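Local coordinates for geranylgeranyl pyrophosphate synthetase (Pyrococcus horikoshii, PDB 1WY0), which probably catalyses the stepwise condensation of isopentenyl diphosphate with allylic diphosphates to make geranylgeranyl diphosphate, a C20 isoprenoid precursor, at residues G97-V101 with H102-G106; R137-E140 with V141-A145; S285-M288 with E289-L293; E316-R319 with I320-K323. One frame throughout, in Å; residues are numbered along the deposited sequence.

Contact 1 (G97-V101 with H102-G106)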
loop_
_atom_site.group_PDB
_atom_site.type_symbol
_atom_site.label_atom_id
_atom_site.label_comp_id
_atom_site.label_asym_id
_atom_site.label_seq_id
_atom_site.Cartn_x
_atom_site.Cartn_y
_atom_site.Cartn_z
ATOM N N GLY A 97 -16.285 8.746 -16.526
ATOM C CA GLY A 97 -16.677 10.091 -16.921
ATOM C C GLY A 97 -16.462 11.085 -15.782
ATOM O O GLY A 97 -17.108 12.118 -15.692
ATOM N N LYS A 98 -15.555 10.754 -14.858
ATOM C CA LYS A 98 -15.294 11.664 -13.761
ATOM C C LYS A 98 -13.794 11.862 -13.532
ATOM O O LYS A 98 -12.952 11.134 -14.039
ATOM C CB LYS A 98 -15.963 11.084 -12.517
ATOM C CG LYS A 98 -17.495 11.098 -12.626
ATOM C CD LYS A 98 -18.153 9.780 -12.195
ATOM C CE LYS A 98 -19.664 9.947 -11.943
ATOM N NZ LYS A 98 -20.426 9.454 -13.093
ATOM N N PRO A 99 -13.476 12.942 -12.794
ATOM C CA PRO A 99 -12.095 13.239 -12.418
ATOM C C PRO A 99 -11.467 12.101 -11.599
ATOM O O PRO A 99 -12.150 11.345 -10.923
ATOM C CB PRO A 99 -12.117 14.520 -11.587
ATOM C CG PRO A 99 -13.453 15.218 -11.841
ATOM C CD PRO A 99 -14.365 13.983 -12.286
ATOM N N THR A 100 -10.127 11.964 -11.707
ATOM C CA THR A 100 -9.438 10.940 -10.925
ATOM C C THR A 100 -9.295 11.350 -9.449
ATOM O O THR A 100 -9.469 12.498 -9.067
ATOM C CB THR A 100 -8.057 10.689 -11.538
ATOM O OG1 THR A 100 -7.424 11.938 -11.817
ATOM C CG2 THR A 100 -8.200 9.898 -12.840
ATOM N N VAL A 101 -9.003 10.339 -8.608
ATOM C CA VAL A 101 -8.913 10.606 -7.175
ATOM C C VAL A 101 -7.887 11.697 -6.873
ATOM O O VAL A 101 -8.127 12.627 -6.113
ATOM C CB VAL A 101 -8.512 9.311 -6.477
ATOM C CG1 VAL A 101 -8.276 9.574 -4.992
ATOM C CG2 VAL A 101 -9.611 8.274 -6.638
ATOM N N HIS A 102 -6.694 11.630 -7.449
ATOM C CA HIS A 102 -5.671 12.624 -7.134
ATOM C C HIS A 102 -6.025 14.054 -7.558
ATOM O O HIS A 102 -5.640 15.014 -6.894
ATOM C CB HIS A 102 -4.317 12.189 -7.713
ATOM C CG HIS A 102 -4.220 12.297 -9.202
ATOM N ND1 HIS A 102 -4.467 11.232 -10.046
ATOM C CD2 HIS A 102 -3.942 13.353 -10.001
ATOM C CE1 HIS A 102 -4.351 11.629 -11.300
ATOM N NE2 HIS A 102 -4.032 12.912 -11.300
ATOM N N ARG A 103 -6.779 14.207 -8.640
ATOM C CA ARG A 103 -7.166 15.541 -9.079
ATOM C C ARG A 103 -8.206 16.162 -8.159
ATOM O O ARG A 103 -8.204 17.375 -7.946
ATOM C CB ARG A 103 -7.710 15.505 -10.505
ATOM C CG ARG A 103 -6.671 15.189 -11.568
ATOM C CD ARG A 103 -7.253 15.453 -12.939
ATOM N NE ARG A 103 -7.773 16.817 -13.024
ATOM C CZ ARG A 103 -8.841 17.167 -13.733
ATOM N NH1 ARG A 103 -9.511 16.252 -14.426
ATOM N NH2 ARG A 103 -9.245 18.430 -13.734
ATOM N N ILE A 104 -9.095 15.338 -7.611
ATOM C CA ILE A 104 -10.134 15.827 -6.711
ATOM C C ILE A 104 -9.645 16.098 -5.292
ATOM O O ILE A 104 -9.954 17.142 -4.708
ATOM C CB ILE A 104 -11.292 14.822 -6.577
ATOM C CG1 ILE A 104 -11.951 14.565 -7.932
ATOM C CG2 ILE A 104 -12.324 15.355 -5.597
ATOM C CD1 ILE A 104 -13.091 13.547 -7.846
ATOM N N TRP A 105 -8.899 15.152 -4.730
ATOM C CA TRP A 105 -8.410 15.272 -3.362
ATOM C C TRP A 105 -6.917 15.582 -3.248
ATOM O O TRP A 105 -6.404 15.817 -2.160
ATOM C CB TRP A 105 -8.752 13.985 -2.599
ATOM C CG TRP A 105 -10.226 13.830 -2.352
ATOM C CD1 TRP A 105 -10.975 14.500 -1.418
ATOM C CD2 TRP A 105 -11.150 13.002 -3.082
ATOM N NE1 TRP A 105 -12.300 14.142 -1.525
ATOM C CE2 TRP A 105 -12.437 13.226 -2.534
ATOM C CE3 TRP A 105 -11.014 12.096 -4.142
ATOM C CZ2 TRP A 105 -13.585 12.577 -3.014
ATOM C CZ3 TRP A 105 -12.154 11.451 -4.620
ATOM C CH2 TRP A 105 -13.424 11.696 -4.052
ATOM N N GLY A 106 -6.222 15.602 -4.374
ATOM C CA GLY A 106 -4.799 15.888 -4.333
ATOM C C GLY A 106 -4.007 14.598 -4.329
ATOM O O GLY A 106 -4.545 13.537 -4.025
#
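Thr100 and Val101 offer their carbonyls to the turn that follows, and with them the chain passes from an extended loop into the short helix 101-105. Thr100 occupies the N-cap position, but it is the carbonyl rather than the hydroxyl that takes part: Ile104 N reaches Thr100 O at 3.2 Å. Trp105 N meets Val101 O at 3.0 Å, nearly straight at hydrogen (173°) and lying close to the C=O axis. Weaker bonds from Arg103 N to Thr100 O and from Ile104 N to Val101 O add a second donor to each oxygen. The Thr100 hydroxyl turns back into the preceding loop, where it is hydrogen-bonded to the backbone carbonyls of Asp92 and Glu93. The segment follows the aspartate-rich end of helix 69-90, which, as in other prenyl synthases, probably binds magnesium and the allylic diphosphate. Thr100 and His102 both touch Asp87 there. With His102 CG lodged between its backbone N and carbonyl carbon (chi1 72°), the imidazole runs alongside Thr100 and presents a face to it; Thr100 OG1 stands over that face, off-centre, 3.1 Å from His102 CE1. Arg103 CG passes the same hydroxyl at 3.3 Å from Thr100 OG1. Pro99 CB packs on Ile104 CG1 at 3.7 Å. Val101 CG1, anti to its backbone N, lies 3.8 Å from Trp105 CE3, while Ile104 CG2 sits above the centre of the indole. The same indole forms a T-shaped pair with the ring of His40 in helix 32-40.

Contact 2 (R137-E140 with V141-A145)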
loop_
_atom_site.group_PDB
_atom_site.type_symbol
_atom_site.label_atom_id
_atom_site.label_comp_id
_atom_site.label_asym_id
_atom_site.label_seq_id
_atom_site.Cartn_x
_atom_site.Cartn_y
_atom_site.Cartn_z
ATOM N N ARG A 137 -3.246 -20.397 2.226
ATOM C CA ARG A 137 -2.855 -20.539 0.823
ATOM C C ARG A 137 -3.473 -19.447 -0.058
ATOM O O ARG A 137 -2.994 -19.151 -1.145
ATOM C CB ARG A 137 -3.306 -21.923 0.340
ATOM C CG ARG A 137 -2.711 -22.271 -1.028
ATOM C CD ARG A 137 -3.303 -23.559 -1.624
ATOM N NE ARG A 137 -2.752 -23.780 -2.964
ATOM C CZ ARG A 137 -3.196 -24.825 -3.689
ATOM N NH1 ARG A 137 -4.118 -25.639 -3.203
ATOM N NH2 ARG A 137 -2.698 -25.025 -4.909
ATOM N N VAL A 138 -4.551 -18.831 0.414
ATOM C CA VAL A 138 -5.205 -17.753 -0.323
ATOM C C VAL A 138 -4.420 -16.463 -0.082
ATOM O O VAL A 138 -4.154 -15.709 -1.011
ATOM C CB VAL A 138 -6.672 -17.557 0.141
ATOM C CG1 VAL A 138 -7.250 -16.278 -0.457
ATOM C CG2 VAL A 138 -7.519 -18.750 -0.292
ATOM N N LEU A 139 -4.051 -16.222 1.171
ATOM C CA LEU A 139 -3.286 -15.039 1.534
ATOM C C LEU A 139 -1.993 -15.003 0.735
ATOM O O LEU A 139 -1.582 -13.945 0.267
ATOM C CB LEU A 139 -2.954 -15.053 3.026
ATOM C CG LEU A 139 -1.974 -13.991 3.548
ATOM C CD1 LEU A 139 -2.583 -12.613 3.425
ATOM C CD2 LEU A 139 -1.630 -14.279 4.989
ATOM N N GLU A 140 -1.365 -16.164 0.570
ATOM C CA GLU A 140 -0.103 -16.263 -0.150
ATOM C C GLU A 140 -0.206 -16.091 -1.663
ATOM O O GLU A 140 0.769 -15.713 -2.316
ATOM C CB GLU A 140 0.594 -17.588 0.187
ATOM C CG GLU A 140 1.748 -17.927 -0.736
ATOM C CD GLU A 140 2.650 -19.023 -0.187
ATOM O OE1 GLU A 140 2.149 -19.901 0.553
ATOM O OE2 GLU A 140 3.862 -19.010 -0.505
ATOM N N VAL A 141 -1.374 -16.378 -2.223
ATOM C CA VAL A 141 -1.578 -16.211 -3.655
ATOM C C VAL A 141 -1.778 -14.721 -3.918
ATOM O O VAL A 141 -1.266 -14.162 -4.885
ATOM C CB VAL A 141 -2.846 -16.949 -4.143
ATOM C CG1 VAL A 141 -3.308 -16.357 -5.464
ATOM C CG2 VAL A 141 -2.564 -18.434 -4.309
ATOM N N ILE A 142 -2.533 -14.088 -3.036
ATOM C CA ILE A 142 -2.828 -12.676 -3.162
ATOM C C ILE A 142 -1.575 -11.842 -2.937
ATOM O O ILE A 142 -1.363 -10.847 -3.607
ATOM C CB ILE A 142 -3.949 -12.283 -2.179
ATOM C CG1 ILE A 142 -5.271 -12.925 -2.646
ATOM C CG2 ILE A 142 -4.066 -10.770 -2.080
ATOM C CD1 ILE A 142 -6.482 -12.655 -1.733
ATOM N N VAL A 143 -0.730 -12.270 -2.009
ATOM C CA VAL A 143 0.496 -11.552 -1.736
ATOM C C VAL A 143 1.451 -11.631 -2.923
ATOM O O VAL A 143 2.021 -10.620 -3.334
ATOM C CB VAL A 143 1.177 -12.101 -0.472
ATOM C CG1 VAL A 143 2.671 -11.841 -0.521
ATOM C CG2 VAL A 143 0.568 -11.438 0.757
ATOM N N LYS A 144 1.636 -12.815 -3.487
ATOM C CA LYS A 144 2.539 -12.924 -4.628
ATOM C C LYS A 144 2.034 -12.158 -5.845
ATOM O O LYS A 144 2.830 -11.644 -6.623
ATOM C CB LYS A 144 2.770 -14.380 -5.008
ATOM C CG LYS A 144 3.296 -14.568 -6.439
ATOM C CD LYS A 144 4.815 -14.355 -6.555
ATOM C CE LYS A 144 5.232 -12.876 -6.623
ATOM N NZ LYS A 144 6.322 -12.583 -5.636
ATOM N N ALA A 145 0.723 -12.084 -6.027
ATOM C CA ALA A 145 0.183 -11.352 -7.166
ATOM C C ALA A 145 0.377 -9.867 -6.889
ATOM O O ALA A 145 0.639 -9.079 -7.794
ATOM C CB ALA A 145 -1.299 -11.672 -7.357
#
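Val141, first residue of 141-145, packs back on Arg137: its CG2 methyl, placed beside its own backbone N, lies 3.3 Å from Arg137 O. The amide of Val141 is held loosely, by weak bonds to Arg137 O and to Val138 O. Its side chain rests on Ala184 and Val188 of helix 167-193, while extended Arg137 reaches along the same flank to a salt bridge with Glu197. Ile142 is bound more firmly, its N 3.1 Å from Val138 O with a nearly straight hydrogen (164°). Its side chain points the same way as that of Val138 and lies beside it, and the CD1 methyl ends 3.9 Å from Val138 CG1. With CG1 anti to the carbonyl carbon (chi1 -69°), the ethyl branch folds back over the preceding turn and passes Val138 O at 3.4 Å. Val143 N bonds to Leu139 O at 3.0 Å, and Val143 CG2 comes 3.3 Å from that oxygen. Leu139 CD1 is more distant, 4.3 Å from Val143 CG2. Phe122 of helix 107-126 touches both of these side chains, and the second subunit adds Ala126 against Leu139 and Glu123 against Val143. Lys144 N bonds to Glu140 O from well above the carbonyl plane, 47° out of it; its CB lies close to that oxygen, but the bent lysine chain then leads off. Ala145 N completes the run by bonding to Val141 O. Such i to i+4 packing, buried on one flank and polar on the other, is that of an amphipathic alpha-helix, here one that meets the dimer partner of an all-helical prenyl synthase.

Contact 3 (S285-M288 with E289-L293)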
loop_
_atom_site.group_PDB
_atom_site.type_symbol
_atom_site.label_atom_id
_atom_site.label_comp_id
_atom_site.label_asym_id
_atom_site.label_seq_id
_atom_site.Cartn_x
_atom_site.Cartn_y
_atom_site.Cartn_z
ATOM N N SER A 285 -3.383 14.055 -38.885
ATOM C CA SER A 285 -2.467 13.527 -39.891
ATOM C C SER A 285 -1.323 12.699 -39.309
ATOM O O SER A 285 -0.977 11.663 -39.858
ATOM C CB SER A 285 -1.884 14.671 -40.725
ATOM O OG SER A 285 -1.013 14.176 -41.729
ATOM N N ASP A 286 -0.737 13.158 -38.205
ATOM C CA ASP A 286 0.372 12.433 -37.583
ATOM C C ASP A 286 -0.103 11.136 -36.950
ATOM O O ASP A 286 0.586 10.114 -37.018
ATOM C CB ASP A 286 1.060 13.281 -36.514
ATOM C CG ASP A 286 1.697 14.526 -37.076
ATOM O OD1 ASP A 286 2.257 14.469 -38.187
ATOM O OD2 ASP A 286 1.648 15.570 -36.392
ATOM N N VAL A 287 -1.273 11.189 -36.317
ATOM C CA VAL A 287 -1.856 10.010 -35.694
ATOM C C VAL A 287 -2.076 8.942 -36.761
ATOM O O VAL A 287 -1.698 7.783 -36.580
ATOM C CB VAL A 287 -3.212 10.337 -35.027
ATOM C CG1 VAL A 287 -4.021 9.052 -34.801
ATOM C CG2 VAL A 287 -2.977 11.038 -33.706
ATOM N N MET A 288 -2.682 9.335 -37.876
ATOM C CA MET A 288 -2.946 8.393 -38.956
ATOM C C MET A 288 -1.662 7.902 -39.608
ATOM O O MET A 288 -1.556 6.737 -39.960
ATOM C CB MET A 288 -3.852 9.021 -40.021
ATOM C CG MET A 288 -4.240 8.045 -41.126
ATOM S SD MET A 288 -5.636 8.584 -42.116
ATOM C CE MET A 288 -6.907 8.639 -40.853
ATOM N N GLU A 289 -0.693 8.793 -39.780
ATOM C CA GLU A 289 0.576 8.401 -40.381
ATOM C C GLU A 289 1.267 7.366 -39.495
ATOM O O GLU A 289 1.998 6.514 -39.992
ATOM C CB GLU A 289 1.494 9.615 -40.565
ATOM C CG GLU A 289 2.943 9.231 -40.855
ATOM C CD GLU A 289 3.841 10.409 -41.197
ATOM O OE1 GLU A 289 3.500 11.567 -40.863
ATOM O OE2 GLU A 289 4.913 10.163 -41.792
ATOM N N ALA A 290 1.024 7.445 -38.188
ATOM C CA ALA A 290 1.617 6.518 -37.221
ATOM C C ALA A 290 0.910 5.167 -37.258
ATOM O O ALA A 290 1.544 4.120 -37.171
ATOM C CB ALA A 290 1.547 7.106 -35.817
ATOM N N ILE A 291 -0.411 5.189 -37.386
ATOM C CA ILE A 291 -1.156 3.946 -37.453
ATOM C C ILE A 291 -0.842 3.243 -38.773
ATOM O O ILE A 291 -0.798 2.014 -38.840
ATOM C CB ILE A 291 -2.665 4.206 -37.321
ATOM C CG1 ILE A 291 -2.959 4.655 -35.887
ATOM C CG2 ILE A 291 -3.457 2.963 -37.695
ATOM C CD1 ILE A 291 -4.406 5.000 -35.602
ATOM N N ASP A 292 -0.600 4.029 -39.819
ATOM C CA ASP A 292 -0.266 3.463 -41.118
ATOM C C ASP A 292 1.088 2.759 -41.058
ATOM O O ASP A 292 1.292 1.718 -41.686
ATOM C CB ASP A 292 -0.231 4.556 -42.188
ATOM C CG ASP A 292 -1.617 4.997 -42.612
ATOM O OD1 ASP A 292 -2.577 4.215 -42.416
ATOM O OD2 ASP A 292 -1.744 6.117 -43.153
ATOM N N LEU A 293 2.014 3.342 -40.308
ATOM C CA LEU A 293 3.337 2.759 -40.156
ATOM C C LEU A 293 3.221 1.410 -39.466
ATOM O O LEU A 293 3.940 0.481 -39.798
ATOM C CB LEU A 293 4.242 3.687 -39.345
ATOM C CG LEU A 293 4.924 4.770 -40.172
ATOM C CD1 LEU A 293 5.784 5.651 -39.282
ATOM C CD2 LEU A 293 5.772 4.109 -41.244
HETATM O O HOH W 1 1.765 13.470 -40.674
#
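Asp286 and Glu289 bring two carboxylates together on one polar flank of helix 283-296, beside Ile265, one turn of an ordinary alpha-helix, with Asp286 OD1 4.1 Å from Glu289 OE1. The two groups are inclined 35° to each other, and a single water fills the angle between them. That water gives one hydrogen to Asp286 OD1 at 2.7 Å and the other to Glu289 OE1 at 2.6 Å, and accepts one from Ser285 OG. Both protons thus go to the acidic pair, which would ease the repulsion between like charges. The inner flank is apolar: Val287 and Ile291 run side by side, Val287 CG1 4.1 Å from Ile291 CD1. Behind both flanks stands the backbone, where Glu289 N bonds to Ser285 O, Ala290 N to Asp286 O, and Ile291 N to Val287 O, each donor somewhat tilted from the carbonyl plane. Glu289 swings its CG anti to the backbone N (chi1 166°) and extends from there, bringing the carboxylate level with the preceding turn. Farther out, Arg261 NE makes a salt bridge with Glu289 OE2, and Lys268 forms a long, weak ion pair with Asp286. Ala290 packs against Phe262 of helix 256-264 and Ile238 of helix 236-240, while Val287 touches Arg239; these cover the inner flank. Asp292 N bonds to Met288 O at 2.9 Å, and the Asp292 side chain folds back so that its carboxylate lies by the same oxygen. There Asp292 OD2 lies 3.3 Å from Met288 O, a meeting of two acceptors and no bond, and 3.7 Å from Met288 CG.

Contact 4 (E316-R319 with I320-K323)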
loop_
_atom_site.group_PDB
_atom_site.type_symbol
_atom_site.label_atom_id
_atom_site.label_comp_id
_atom_site.label_asym_id
_atom_site.label_seq_id
_atom_site.Cartn_x
_atom_site.Cartn_y
_atom_site.Cartn_z
ATOM N N GLU A 316 -9.342 -23.583 -23.800
ATOM C CA GLU A 316 -8.913 -24.947 -24.101
ATOM C C GLU A 316 -8.179 -25.538 -22.899
ATOM O O GLU A 316 -7.703 -26.670 -22.943
ATOM C CB GLU A 316 -7.986 -24.965 -25.324
ATOM C CG GLU A 316 -6.621 -25.616 -25.099
ATOM C CD GLU A 316 -5.598 -25.245 -26.163
ATOM O OE1 GLU A 316 -6.002 -24.650 -27.186
ATOM O OE2 GLU A 316 -4.397 -25.558 -25.984
ATOM N N ALA A 317 -8.082 -24.762 -21.828
ATOM C CA ALA A 317 -7.415 -25.219 -20.615
ATOM C C ALA A 317 -8.466 -25.502 -19.560
ATOM O O ALA A 317 -8.189 -26.151 -18.557
ATOM C CB ALA A 317 -6.441 -24.161 -20.119
ATOM N N LEU A 318 -9.676 -25.005 -19.795
ATOM C CA LEU A 318 -10.795 -25.223 -18.876
ATOM C C LEU A 318 -11.520 -26.525 -19.225
ATOM O O LEU A 318 -12.400 -27.012 -18.523
ATOM C CB LEU A 318 -11.760 -24.034 -18.987
ATOM C CG LEU A 318 -11.287 -22.796 -18.219
ATOM C CD1 LEU A 318 -12.386 -21.734 -18.099
ATOM C CD2 LEU A 318 -10.840 -23.113 -16.793
ATOM N N ARG A 319 -11.139 -27.059 -20.401
ATOM C CA ARG A 319 -11.656 -28.343 -20.851
ATOM C C ARG A 319 -11.572 -29.395 -19.742
ATOM O O ARG A 319 -12.370 -30.312 -19.637
ATOM C CB ARG A 319 -10.741 -28.781 -21.987
ATOM C CG ARG A 319 -11.489 -29.172 -23.254
ATOM C CD ARG A 319 -10.781 -28.632 -24.501
ATOM N NE ARG A 319 -11.758 -28.304 -25.540
ATOM C CZ ARG A 319 -12.396 -27.126 -25.438
ATOM N NH1 ARG A 319 -12.119 -26.302 -24.441
ATOM N NH2 ARG A 319 -13.318 -26.799 -26.345
ATOM N N ILE A 320 -10.519 -29.241 -18.917
ATOM C CA ILE A 320 -10.224 -30.227 -17.891
ATOM C C ILE A 320 -11.314 -30.294 -16.810
ATOM O O ILE A 320 -11.521 -31.305 -16.148
ATOM C CB ILE A 320 -8.893 -29.824 -17.261
ATOM C CG1 ILE A 320 -7.765 -29.952 -18.293
ATOM C CG2 ILE A 320 -8.572 -30.744 -16.077
ATOM C CD1 ILE A 320 -7.651 -31.363 -18.867
ATOM N N LEU A 321 -11.984 -29.141 -16.609
ATOM C CA LEU A 321 -13.054 -29.080 -15.620
ATOM C C LEU A 321 -14.355 -29.659 -16.171
ATOM O O LEU A 321 -14.555 -29.758 -17.374
ATOM C CB LEU A 321 -13.260 -27.617 -15.238
ATOM C CG LEU A 321 -12.282 -27.148 -14.168
ATOM C CD1 LEU A 321 -10.861 -27.011 -14.704
ATOM C CD2 LEU A 321 -12.659 -25.788 -13.572
ATOM N N PRO A 322 -15.265 -30.038 -15.266
ATOM C CA PRO A 322 -16.540 -30.602 -15.679
ATOM C C PRO A 322 -17.404 -29.552 -16.380
ATOM O O PRO A 322 -17.159 -28.355 -16.315
ATOM C CB PRO A 322 -17.265 -31.120 -14.441
ATOM C CG PRO A 322 -16.255 -31.211 -13.306
ATOM C CD PRO A 322 -15.053 -30.303 -13.847
ATOM N N LYS A 323 -18.421 -30.050 -17.110
ATOM C CA LYS A 323 -19.368 -29.129 -17.708
ATOM C C LYS A 323 -20.356 -28.590 -16.674
ATOM O O LYS A 323 -21.035 -29.313 -15.956
ATOM C CB LYS A 323 -20.112 -29.827 -18.851
ATOM C CG LYS A 323 -20.976 -28.855 -19.655
ATOM C CD LYS A 323 -22.390 -28.745 -19.085
ATOM C CE LYS A 323 -23.314 -27.893 -19.961
ATOM N NZ LYS A 323 -24.558 -27.625 -19.246
#
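Leu321 returns toward Leu318 across a tight turn in the loop that follows helix 299-315. Its amide N bonds to Leu318 O at 2.9 Å, coming from above the carbonyl plane, 55° out of it. Arg319 and Ile320 between them keep near-helical backbone angles, so the four residues form a beta turn with type III geometry. Along the Leu321 side chain, CB meets the oxygen of that bond first, 3.4 Å from Leu318 O. CG is anti to the carbonyl carbon (chi1 -83°), which sets CG and its two methyls beside the backbone N and over the turn. From the branch, CD1 follows the Leu318 carbonyl at 4.1 Å from Leu318 O and reaches a loose apolar contact, 4.4 Å from Leu318 CD2. The other methyl stands slightly farther off, with Leu321 CD2 4.6 Å from Leu318 CD2. The two leucine tips therefore approach without close interlocking and share the buried side of the loop. Ile320 takes the outer side, where its CG1 lies 3.8 Å from Ala317 O. Arg319 sends its bent chain away from the turn, toward a long, weak ion pair with Glu331. The carbonyl of Leu321 accepts a hydrogen bond from Arg327 NH2, joining the turn to the next helix. The loop bridges helix 299-315 and helix 325-336, and its buried side lies on helix 197-224, with Ala317 on Ser205, Leu318 on Leu203 and Trp206, and Leu321 on Tyr199, while Ala60 and Val61 of another loop also touch Leu321.

In the fold
The four contacts follow one another along a largely helical chain with no strand, and none touches another. Contact 1, beside the aspartate-rich end of helix 69-90, and contact 2, on helix 132-159, both belong to the polyprenyl synthetase part of the chain; their centres are about 30 Å apart. Helix 107-126 links them, packing on both. Contact 2 alone reaches the second subunit. Contacts 2 and 4 are the nearest pair, about 24 Å between centres, whereas contact 3, on helix 283-296, lies about 43 Å from contact 2, centre to centre, across the chain's middle. Contacts 1 and 4 are likewise on opposite sides. The set runs from the probable substrate-binding end through the dimer-facing helix to the C-terminal region.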